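Alpha-glucosidase (Bacteroides thetaiotaomicron, PDB 5XFM) hydrolyses beta-L-arabinopyranosides and alpha-galactosides as a bifunctional, calcium-binding member of glycoside hydrolase family 97. Local coordinates at residues Val19-Val30 against Phe115-Ala123; Tyr286-Phe294 against Leu420-Met429. The protein carries 1 engineered substitution. All coordinates share one frame; numbering follows the deposited sequence.

Overall arrangement
Contact 1 and contact 2 lie in different parts of the chain and do not touch: their centres are about 36 Å apart and their nearest atoms about 16 Å. In sequence they follow one another, contact 1 closing before contact 2 opens. Contact 1 joins two antiparallel sheets of the N-terminal region through apolar side chains and one polar corner. Contact 2 belongs to the barrel region, where the segment leading into strand 295-299 crosses the end of helix 410-425. The calcium ion is bound by E174, E452 and E458, so its ligands come from both regions. None of the three lies in either contact, and both arrangements are consistent with structural packing.

Contact 1. Residues Val19-Val30 against Phe115-Ala123; sequences VKGPDEKLQLAV and FRVSDNDVA
L28 and F115 meet at about a right angle, the methyl CD2 of L28 standing over one face of the ring, 3.8 Å from the ring centroid. This CH-pi contact is offset toward the ring's rim, and the other methyl, L28 CD1, reaches V122 CG1 at 3.6 Å. L26 sends both methyls into the opposing hairpin, its CG anti to the backbone N (chi1 -160°): CD2 lies 3.8 Å from V122 CG2, while CD1 rests on the backbone at D121 N, 3.4 Å away. V117 fills the adjoining place, its CG1 3.6 Å from G21 N and its CG2 against V19 CG1.

At the turns the contact becomes polar. D23 N donates to D119 OD1 over 3.1 Å (N-H...O angle 143°), meeting that oxygen nearly along its C-O axis. The two carboxylates are stacked with planes 21° apart; the like charges would probably raise the proton affinity of one of them, an effect the N-H donors and waters probably offset. Two waters each donate to a different carboxylate oxygen of D23 and to D119 O, and one also accepts from L26 N. D23 sits in the type I turn from G21 to E24, and an Asx turn, K25 N donating to its OD1 at 3.0 Å, carries the chain on.

Further out, V42 and V265 also touch L26. Backbone bonds pair V19 with L28 and R116 with A123, making each segment a hairpin. The two face each other across apolar side chains, the axes of strands 26-30 and 115-117 9.0 Å apart, as in the beta-sandwich of galactose mutarotase-like domains.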
loop_
_atom_site.group_PDB
_atom_site.type_symbol
_atom_site.label_atom_id
_atom_site.label_comp_id
_atom_site.label_asym_id
_atom_site.label_seq_id
_atom_site.Cartn_x
_atom_site.Cartn_y
_atom_site.Cartn_z
ATOM N N VAL A 19 -5.798 5.208 -28.130
ATOM C CA VAL A 19 -5.716 6.363 -27.243
ATOM C C VAL A 19 -4.302 6.484 -26.679
ATOM O O VAL A 19 -3.678 5.486 -26.338
ATOM C CB VAL A 19 -6.748 6.271 -26.092
ATOM C CG1 VAL A 19 -6.572 4.987 -25.301
ATOM C CG2 VAL A 19 -6.651 7.486 -25.179
ATOM N N LYS A 20 -3.794 7.712 -26.610
ATOM C CA LYS A 20 -2.421 7.965 -26.178
ATOM C C LYS A 20 -2.351 8.838 -24.926
ATOM O O LYS A 20 -3.268 9.597 -24.633
ATOM C CB LYS A 20 -1.632 8.637 -27.303
ATOM C CG LYS A 20 -1.746 7.941 -28.652
ATOM C CD LYS A 20 -1.051 8.739 -29.745
ATOM C CE LYS A 20 -1.140 8.038 -31.089
ATOM N NZ LYS A 20 -0.343 8.751 -32.122
ATOM N N GLY A 21 -1.266 8.705 -24.176
ATOM C CA GLY A 21 -0.964 9.637 -23.105
ATOM C C GLY A 21 -0.613 10.984 -23.699
ATOM O O GLY A 21 -0.367 11.077 -24.897
ATOM N N PRO A 22 -0.565 12.033 -22.863
ATOM C CA PRO A 22 -0.307 13.409 -23.310
ATOM C C PRO A 22 0.989 13.588 -24.113
ATOM O O PRO A 22 0.988 14.328 -25.104
ATOM C CB PRO A 22 -0.235 14.183 -21.988
ATOM C CG PRO A 22 -1.137 13.417 -21.079
ATOM C CD PRO A 22 -0.880 11.978 -21.424
ATOM N N ASP A 23 2.068 12.922 -23.713
ATOM C CA ASP A 23 3.319 13.031 -24.456
ATOM C C ASP A 23 3.426 11.947 -25.524
ATOM O O ASP A 23 4.444 11.832 -26.201
ATOM C CB ASP A 23 4.526 12.975 -23.506
ATOM C CG ASP A 23 4.672 11.634 -22.790
ATOM O OD1 ASP A 23 3.973 10.653 -23.133
ATOM O OD2 ASP A 23 5.509 11.558 -21.866
ATOM N N GLU A 24 2.361 11.157 -25.645
ATOM C CA GLU A 24 2.194 10.151 -26.697
ATOM C C GLU A 24 3.157 8.961 -26.639
ATOM O O GLU A 24 3.148 8.121 -27.539
ATOM C CB GLU A 24 2.307 10.823 -28.070
ATOM C CG GLU A 24 1.212 11.834 -28.350
ATOM C CD GLU A 24 1.323 12.447 -29.730
ATOM O OE1 GLU A 24 1.605 11.699 -30.691
ATOM O OE2 GLU A 24 1.107 13.672 -29.855
ATOM N N LYS A 25 3.938 8.845 -25.569
ATOM C CA LYS A 25 4.841 7.696 -25.421
ATOM C C LYS A 25 4.060 6.433 -25.102
ATOM O O LYS A 25 4.354 5.355 -25.617
ATOM C CB LYS A 25 5.882 7.945 -24.326
ATOM C CG LYS A 25 6.860 9.059 -24.634
ATOM C CD LYS A 25 7.990 9.110 -23.617
ATOM C CE LYS A 25 8.571 10.513 -23.525
ATOM N NZ LYS A 25 9.719 10.602 -22.582
ATOM N N LEU A 26 3.065 6.576 -24.241
ATOM C CA LEU A 26 2.221 5.463 -23.859
ATOM C C LEU A 26 1.043 5.395 -24.825
ATOM O O LEU A 26 0.339 6.387 -25.025
ATOM C CB LEU A 26 1.757 5.630 -22.409
ATOM C CG LEU A 26 1.250 4.448 -21.574
ATOM C CD1 LEU A 26 0.762 4.964 -20.227
ATOM C CD2 LEU A 26 0.169 3.624 -22.259
ATOM N N GLN A 27 0.842 4.236 -25.444
ATOM C CA GLN A 27 -0.278 4.061 -26.363
ATOM C C GLN A 27 -1.078 2.802 -26.039
ATOM O O GLN A 27 -0.516 1.751 -25.749
ATOM C CB GLN A 27 0.211 4.034 -27.816
ATOM C CG GLN A 27 0.907 5.326 -28.235
ATOM C CD GLN A 27 1.247 5.376 -29.712
ATOM O OE1 GLN A 27 0.710 4.609 -30.514
ATOM N NE2 GLN A 27 2.127 6.301 -30.084
ATOM N N LEU A 28 -2.399 2.934 -26.064
ATOM C CA LEU A 28 -3.301 1.820 -25.801
ATOM C C LEU A 28 -4.209 1.614 -27.009
ATOM O O LEU A 28 -4.827 2.561 -27.492
ATOM C CB LEU A 28 -4.132 2.088 -24.537
ATOM C CG LEU A 28 -5.114 0.998 -24.095
ATOM C CD1 LEU A 28 -5.153 0.924 -22.588
ATOM C CD2 LEU A 28 -6.518 1.223 -24.635
ATOM N N ALA A 29 -4.301 0.378 -27.485
ATOM C CA ALA A 29 -5.118 0.084 -28.656
ATOM C C ALA A 29 -6.250 -0.870 -28.310
ATOM O O ALA A 29 -6.074 -1.788 -27.513
ATOM C CB ALA A 29 -4.261 -0.489 -29.763
ATOM N N VAL A 30 -7.406 -0.663 -28.932
ATOM C CA VAL A 30 -8.579 -1.466 -28.620
ATOM C C VAL A 30 -9.026 -2.324 -29.798
ATOM O O VAL A 30 -9.138 -1.848 -30.928
ATOM C CB VAL A 30 -9.759 -0.565 -28.163
ATOM C CG1 VAL A 30 -10.966 -1.402 -27.788
ATOM C CG2 VAL A 30 -9.340 0.295 -26.986
ATOM N N PHE A 115 -11.146 4.331 -20.641
ATOM C CA PHE A 115 -9.698 4.385 -20.456
ATOM C C PHE A 115 -9.231 5.803 -20.153
ATOM O O PHE A 115 -9.565 6.733 -20.875
ATOM C CB PHE A 115 -8.967 3.886 -21.709
ATOM C CG PHE A 115 -9.356 2.498 -22.140
ATOM C CD1 PHE A 115 -10.451 2.291 -22.963
ATOM C CD2 PHE A 115 -8.611 1.398 -21.731
ATOM C CE1 PHE A 115 -10.800 1.014 -23.372
ATOM C CE2 PHE A 115 -8.956 0.114 -22.132
ATOM C CZ PHE A 115 -10.050 -0.078 -22.954
ATOM N N ARG A 116 -8.489 5.977 -19.068
ATOM C CA ARG A 116 -7.824 7.245 -18.789
ATOM C C ARG A 116 -6.323 7.039 -18.831
ATOM O O ARG A 116 -5.762 6.304 -18.020
ATOM C CB ARG A 116 -8.262 7.806 -17.439
ATOM C CG ARG A 116 -9.709 8.255 -17.424
ATOM C CD ARG A 116 -10.176 8.647 -16.035
ATOM N NE ARG A 116 -11.576 9.056 -16.062
ATOM C CZ ARG A 116 -12.298 9.328 -14.980
ATOM N NH1 ARG A 116 -11.759 9.217 -13.772
ATOM N NH2 ARG A 116 -13.568 9.692 -15.108
ATOM N N VAL A 117 -5.674 7.674 -19.795
ATOM C CA VAL A 117 -4.253 7.473 -19.993
ATOM C C VAL A 117 -3.470 8.749 -19.724
ATOM O O VAL A 117 -3.566 9.714 -20.482
ATOM C CB VAL A 117 -3.950 6.975 -21.418
ATOM C CG1 VAL A 117 -2.493 6.559 -21.532
ATOM C CG2 VAL A 117 -4.857 5.806 -21.768
ATOM N N SER A 118 -2.709 8.752 -18.634
ATOM C CA SER A 118 -1.758 9.826 -18.371
ATOM C C SER A 118 -0.418 9.411 -18.978
ATOM O O SER A 118 -0.356 8.410 -19.701
ATOM C CB SER A 118 -1.641 10.114 -16.871
ATOM O OG SER A 118 -1.215 8.976 -16.143
ATOM N N ASP A 119 0.644 10.172 -18.719
ATOM C CA ASP A 119 1.937 9.914 -19.369
ATOM C C ASP A 119 2.461 8.496 -19.165
ATOM O O ASP A 119 3.038 7.906 -20.079
ATOM C CB ASP A 119 2.999 10.900 -18.880
ATOM C CG ASP A 119 2.889 12.259 -19.541
ATOM O OD1 ASP A 119 2.402 12.339 -20.695
ATOM O OD2 ASP A 119 3.316 13.247 -18.903
ATOM N N ASN A 120 2.277 7.959 -17.963
ATOM C CA ASN A 120 2.798 6.634 -17.635
ATOM C C ASN A 120 1.789 5.728 -16.947
ATOM O O ASN A 120 2.172 4.744 -16.322
ATOM C CB ASN A 120 4.036 6.756 -16.752
ATOM C CG ASN A 120 5.232 7.302 -17.501
ATOM O OD1 ASN A 120 5.877 6.582 -18.266
ATOM N ND2 ASN A 120 5.543 8.573 -17.280
ATOM N N ASP A 121 0.507 6.067 -17.030
ATOM C CA ASP A 121 -0.510 5.240 -16.391
ATOM C C ASP A 121 -1.776 5.083 -17.221
ATOM O O ASP A 121 -2.231 6.009 -17.893
ATOM C CB ASP A 121 -0.881 5.812 -15.020
ATOM C CG ASP A 121 0.322 5.992 -14.121
ATOM O OD1 ASP A 121 0.975 7.053 -14.212
ATOM O OD2 ASP A 121 0.618 5.070 -13.330
ATOM N N VAL A 122 -2.336 3.885 -17.158
ATOM C CA VAL A 122 -3.636 3.591 -17.726
ATOM C C VAL A 122 -4.586 3.190 -16.604
ATOM O O VAL A 122 -4.260 2.332 -15.802
ATOM C CB VAL A 122 -3.561 2.458 -18.756
ATOM C CG1 VAL A 122 -4.957 2.084 -19.229
ATOM C CG2 VAL A 122 -2.669 2.856 -19.929
ATOM N N ALA A 123 -5.740 3.834 -16.515
ATOM C CA ALA A 123 -6.761 3.386 -15.573
ATOM C C ALA A 123 -8.017 3.081 -16.358
ATOM O O ALA A 123 -8.465 3.911 -17.125
ATOM C CB ALA A 123 -7.033 4.435 -14.514
HETATM O O HOH W 1 2.271 8.856 -22.908
HETATM O O HOH W 2 5.768 9.041 -20.841
#

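Contact 2. Residues Tyr286-Phe294 against Leu420-Met429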
loop_
_atom_site.group_PDB
_atom_site.type_symbol
_atom_site.label_atom_id
_atom_site.label_comp_id
_atom_site.label_asym_id
_atom_site.label_seq_id
_atom_site.Cartn_x
_atom_site.Cartn_y
_atom_site.Cartn_z
ATOM N N TYR A 286 -16.745 11.200 1.517
ATOM C CA TYR A 286 -17.362 12.120 2.465
ATOM C C TYR A 286 -16.401 13.241 2.843
ATOM O O TYR A 286 -15.201 13.180 2.568
ATOM C CB TYR A 286 -17.884 11.401 3.723
ATOM C CG TYR A 286 -16.931 10.462 4.434
ATOM C CD1 TYR A 286 -16.901 9.110 4.115
ATOM C CD2 TYR A 286 -16.094 10.914 5.451
ATOM C CE1 TYR A 286 -16.054 8.238 4.766
ATOM C CE2 TYR A 286 -15.237 10.040 6.116
ATOM C CZ TYR A 286 -15.223 8.705 5.763
ATOM O OH TYR A 286 -14.383 7.824 6.398
ATOM N N GLU A 287 -16.973 14.298 3.407
ATOM C CA GLU A 287 -16.222 15.448 3.866
ATOM C C GLU A 287 -16.047 15.284 5.372
ATOM O O GLU A 287 -16.921 14.722 6.040
ATOM C CB GLU A 287 -16.978 16.743 3.547
ATOM C CG GLU A 287 -17.090 17.098 2.050
ATOM C CD GLU A 287 -15.797 17.587 1.412
ATOM O OE1 GLU A 287 -15.781 18.733 0.911
ATOM O OE2 GLU A 287 -14.809 16.823 1.382
ATOM N N THR A 288 -14.915 15.720 5.913
ATOM C CA THR A 288 -14.738 15.637 7.353
ATOM C C THR A 288 -14.738 17.016 8.010
ATOM O O THR A 288 -14.300 17.998 7.415
ATOM C CB THR A 288 -13.447 14.890 7.728
ATOM O OG1 THR A 288 -13.417 14.670 9.148
ATOM C CG2 THR A 288 -12.221 15.673 7.298
ATOM N N LYS A 289 -15.242 17.072 9.238
ATOM C CA LYS A 289 -15.216 18.288 10.041
ATOM C C LYS A 289 -13.961 18.329 10.908
ATOM O O LYS A 289 -13.680 19.329 11.567
ATOM C CB LYS A 289 -16.451 18.368 10.945
ATOM C CG LYS A 289 -17.787 18.386 10.215
ATOM C CD LYS A 289 -18.953 18.355 11.202
ATOM C CE LYS A 289 -20.298 18.260 10.488
ATOM N NZ LYS A 289 -20.288 19.030 9.209
ATOM N N HIS A 290 -13.204 17.238 10.907
ATOM C CA HIS A 290 -12.045 17.140 11.791
ATOM C C HIS A 290 -10.722 17.417 11.093
ATOM O O HIS A 290 -10.527 17.065 9.928
ATOM C CB HIS A 290 -12.005 15.760 12.445
ATOM C CG HIS A 290 -13.223 15.451 13.255
ATOM N ND1 HIS A 290 -14.206 14.588 12.819
ATOM C CD2 HIS A 290 -13.629 15.905 14.465
ATOM C CE1 HIS A 290 -15.165 14.524 13.725
ATOM N NE2 HIS A 290 -14.838 15.310 14.736
ATOM N N ASP A 291 -9.817 18.041 11.837
ATOM C CA ASP A 291 -8.473 18.336 11.366
ATOM C C ASP A 291 -7.535 17.281 11.951
ATOM O O ASP A 291 -6.981 17.459 13.038
ATOM C CB ASP A 291 -8.054 19.748 11.790
ATOM C CG ASP A 291 -6.696 20.157 11.242
ATOM O OD1 ASP A 291 -6.179 19.486 10.321
ATOM O OD2 ASP A 291 -6.146 21.167 11.735
ATOM N N TYR A 292 -7.380 16.172 11.233
ATOM C CA TYR A 292 -6.670 15.017 11.775
ATOM C C TYR A 292 -5.173 15.270 11.790
ATOM O O TYR A 292 -4.584 15.676 10.787
ATOM C CB TYR A 292 -6.996 13.756 10.978
ATOM C CG TYR A 292 -8.424 13.292 11.155
ATOM C CD1 TYR A 292 -8.872 12.795 12.373
ATOM C CD2 TYR A 292 -9.326 13.368 10.112
ATOM C CE1 TYR A 292 -10.176 12.377 12.537
ATOM C CE2 TYR A 292 -10.633 12.956 10.267
ATOM C CZ TYR A 292 -11.052 12.461 11.476
ATOM O OH TYR A 292 -12.358 12.048 11.617
ATOM N N ARG A 293 -4.571 15.039 12.948
ATOM C CA ARG A 293 -3.161 15.315 13.158
ATOM C C ARG A 293 -2.335 14.039 13.018
ATOM O O ARG A 293 -2.581 13.048 13.702
ATOM C CB ARG A 293 -2.957 15.952 14.535
ATOM C CG ARG A 293 -1.521 16.323 14.870
ATOM C CD ARG A 293 -1.417 16.785 16.322
ATOM N NE ARG A 293 -0.060 17.174 16.697
ATOM C CZ ARG A 293 0.286 17.580 17.915
ATOM N NH1 ARG A 293 -0.627 17.659 18.873
ATOM N NH2 ARG A 293 1.541 17.919 18.173
ATOM N N PHE A 294 -1.375 14.052 12.099
ATOM C CA PHE A 294 -0.556 12.873 11.873
ATOM C C PHE A 294 0.762 12.984 12.633
ATOM O O PHE A 294 1.064 14.026 13.216
ATOM C CB PHE A 294 -0.299 12.679 10.376
ATOM C CG PHE A 294 -1.515 12.913 9.526
ATOM C CD1 PHE A 294 -2.685 12.202 9.754
ATOM C CD2 PHE A 294 -1.487 13.834 8.494
ATOM C CE1 PHE A 294 -3.807 12.421 8.976
ATOM C CE2 PHE A 294 -2.603 14.049 7.706
ATOM C CZ PHE A 294 -3.764 13.339 7.948
ATOM N N LEU A 420 -14.819 2.955 8.928
ATOM C CA LEU A 420 -14.228 4.262 8.629
ATOM C C LEU A 420 -15.207 5.431 8.799
ATOM O O LEU A 420 -14.829 6.513 9.278
ATOM C CB LEU A 420 -13.661 4.276 7.204
ATOM C CG LEU A 420 -12.238 3.733 7.081
ATOM C CD1 LEU A 420 -11.878 3.392 5.641
ATOM C CD2 LEU A 420 -11.295 4.794 7.623
ATOM N N SER A 421 -16.452 5.212 8.395
ATOM C CA SER A 421 -17.464 6.260 8.396
ATOM C C SER A 421 -17.916 6.604 9.836
ATOM O O SER A 421 -18.009 7.783 10.211
ATOM C CB SER A 421 -18.647 5.829 7.524
ATOM O OG SER A 421 -19.573 6.876 7.344
ATOM N N ASP A 422 -18.208 5.577 10.635
ATOM C CA ASP A 422 -18.551 5.799 12.049
ATOM C C ASP A 422 -17.369 6.456 12.789
ATOM O O ASP A 422 -17.539 7.371 13.621
ATOM C CB ASP A 422 -18.948 4.483 12.721
ATOM C CG ASP A 422 -20.311 3.970 12.259
ATOM O OD1 ASP A 422 -21.120 4.772 11.736
ATOM O OD2 ASP A 422 -20.576 2.762 12.423
ATOM N N ALA A 423 -16.170 5.981 12.468
ATOM C CA ALA A 423 -14.952 6.547 13.026
ATOM C C ALA A 423 -14.877 8.035 12.757
ATOM O O ALA A 423 -14.672 8.824 13.683
ATOM C CB ALA A 423 -13.723 5.853 12.460
ATOM N N ASP A 424 -15.045 8.425 11.495
ATOM C CA ASP A 424 -15.011 9.843 11.179
ATOM C C ASP A 424 -16.090 10.605 11.911
ATOM O O ASP A 424 -15.868 11.744 12.318
ATOM C CB ASP A 424 -15.172 10.114 9.692
ATOM C CG ASP A 424 -15.081 11.600 9.386
ATOM O OD1 ASP A 424 -13.970 12.153 9.549
ATOM O OD2 ASP A 424 -16.119 12.221 9.053
ATOM N N ASP A 425 -17.264 9.999 12.061
ATOM C CA ASP A 425 -18.324 10.651 12.831
ATOM C C ASP A 425 -17.881 10.900 14.279
ATOM O O ASP A 425 -18.378 11.811 14.939
ATOM C CB ASP A 425 -19.606 9.821 12.812
ATOM C CG ASP A 425 -20.312 9.870 11.466
ATOM O OD1 ASP A 425 -20.101 10.846 10.720
ATOM O OD2 ASP A 425 -21.083 8.934 11.157
ATOM N N HIS A 426 -16.942 10.095 14.774
ATOM C CA HIS A 426 -16.458 10.309 16.137
ATOM C C HIS A 426 -15.025 10.825 16.206
ATOM O O HIS A 426 -14.346 10.640 17.211
ATOM C CB HIS A 426 -16.586 9.018 16.930
ATOM C CG HIS A 426 -17.994 8.525 17.020
ATOM N ND1 HIS A 426 -18.553 7.693 16.072
ATOM C CD2 HIS A 426 -18.967 8.767 17.929
ATOM C CE1 HIS A 426 -19.804 7.433 16.402
ATOM N NE2 HIS A 426 -20.080 8.071 17.525
ATOM N N GLY A 427 -14.586 11.482 15.135
ATOM C CA GLY A 427 -13.276 12.107 15.075
ATOM C C GLY A 427 -12.106 11.164 15.266
ATOM O O GLY A 427 -11.074 11.546 15.825
ATOM N N LEU A 428 -12.239 9.939 14.776
ATOM C CA LEU A 428 -11.175 8.955 14.961
ATOM C C LEU A 428 -10.439 8.628 13.669
ATOM O O LEU A 428 -11.058 8.391 12.631
ATOM C CB LEU A 428 -11.744 7.671 15.553
ATOM C CG LEU A 428 -12.280 7.778 16.979
ATOM C CD1 LEU A 428 -13.210 6.623 17.271
ATOM C CD2 LEU A 428 -11.125 7.810 17.959
ATOM N N MET A 429 -9.113 8.632 13.739
ATOM C CA MET A 429 -8.304 8.086 12.661
ATOM C C MET A 429 -8.315 6.561 12.731
ATOM O O MET A 429 -8.501 5.979 13.804
ATOM C CB MET A 429 -6.872 8.619 12.725
ATOM C CG MET A 429 -6.764 10.101 12.539
ATOM S SD MET A 429 -5.082 10.725 12.715
ATOM C CE MET A 429 -5.003 10.871 14.505
HETATM O O HOH W 3 -16.772 14.413 10.330
#
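T288 and H290 cross the end of helix 410-425 in an irregular backbone, with T288 CA 6.9 Å from D424 CA and H290 CA 6.1 Å from G427 CA. The helix ends in a Schellman motif, L428 N bonding to A423 O and G427 N to D424 O, with G427 as the C-prime residue of positive phi. Strand 429-432 follows, and segment 286-294 runs into strand 295-299; the contact thus sits where parallel strands of the TIM-barrel region begin.

D424 carries the polar part. Its CG is anti to the backbone N (chi1 -178°), directing the carboxylate at the crossing segment. T288 OG1 donates to the syn lone pair of D424 OD1 at 2.6 Å, and Y292 OH donates to the same oxygen, also at 2.6 Å but from 38° above the carboxylate plane. A water donating to D424 OD2 and accepting from K289 N serves the other oxygen. T288 OG1 in turn accepts from H290 N at 3.1 Å, an ST turn that fixes the hydroxyl's place. Beside it Y286 lays CE2 against D424 CB, while its hydroxyl is hydrogen-bonded to N447.

Y292 also packs on M429, CD1 to CG at 3.4 Å. A leucine in its place, lacking hydroxyl and ring, would probably leave the D424 carboxylate, gripped across this contact by T288 alone, freer to turn and open a gap beside M429 CG. M429 SD makes oblique Met-aromatic contacts with Y292 and F294. The H290 ring lies flat over G427, whose CA stands 3.4 Å from the ring centroid, 14° off its normal.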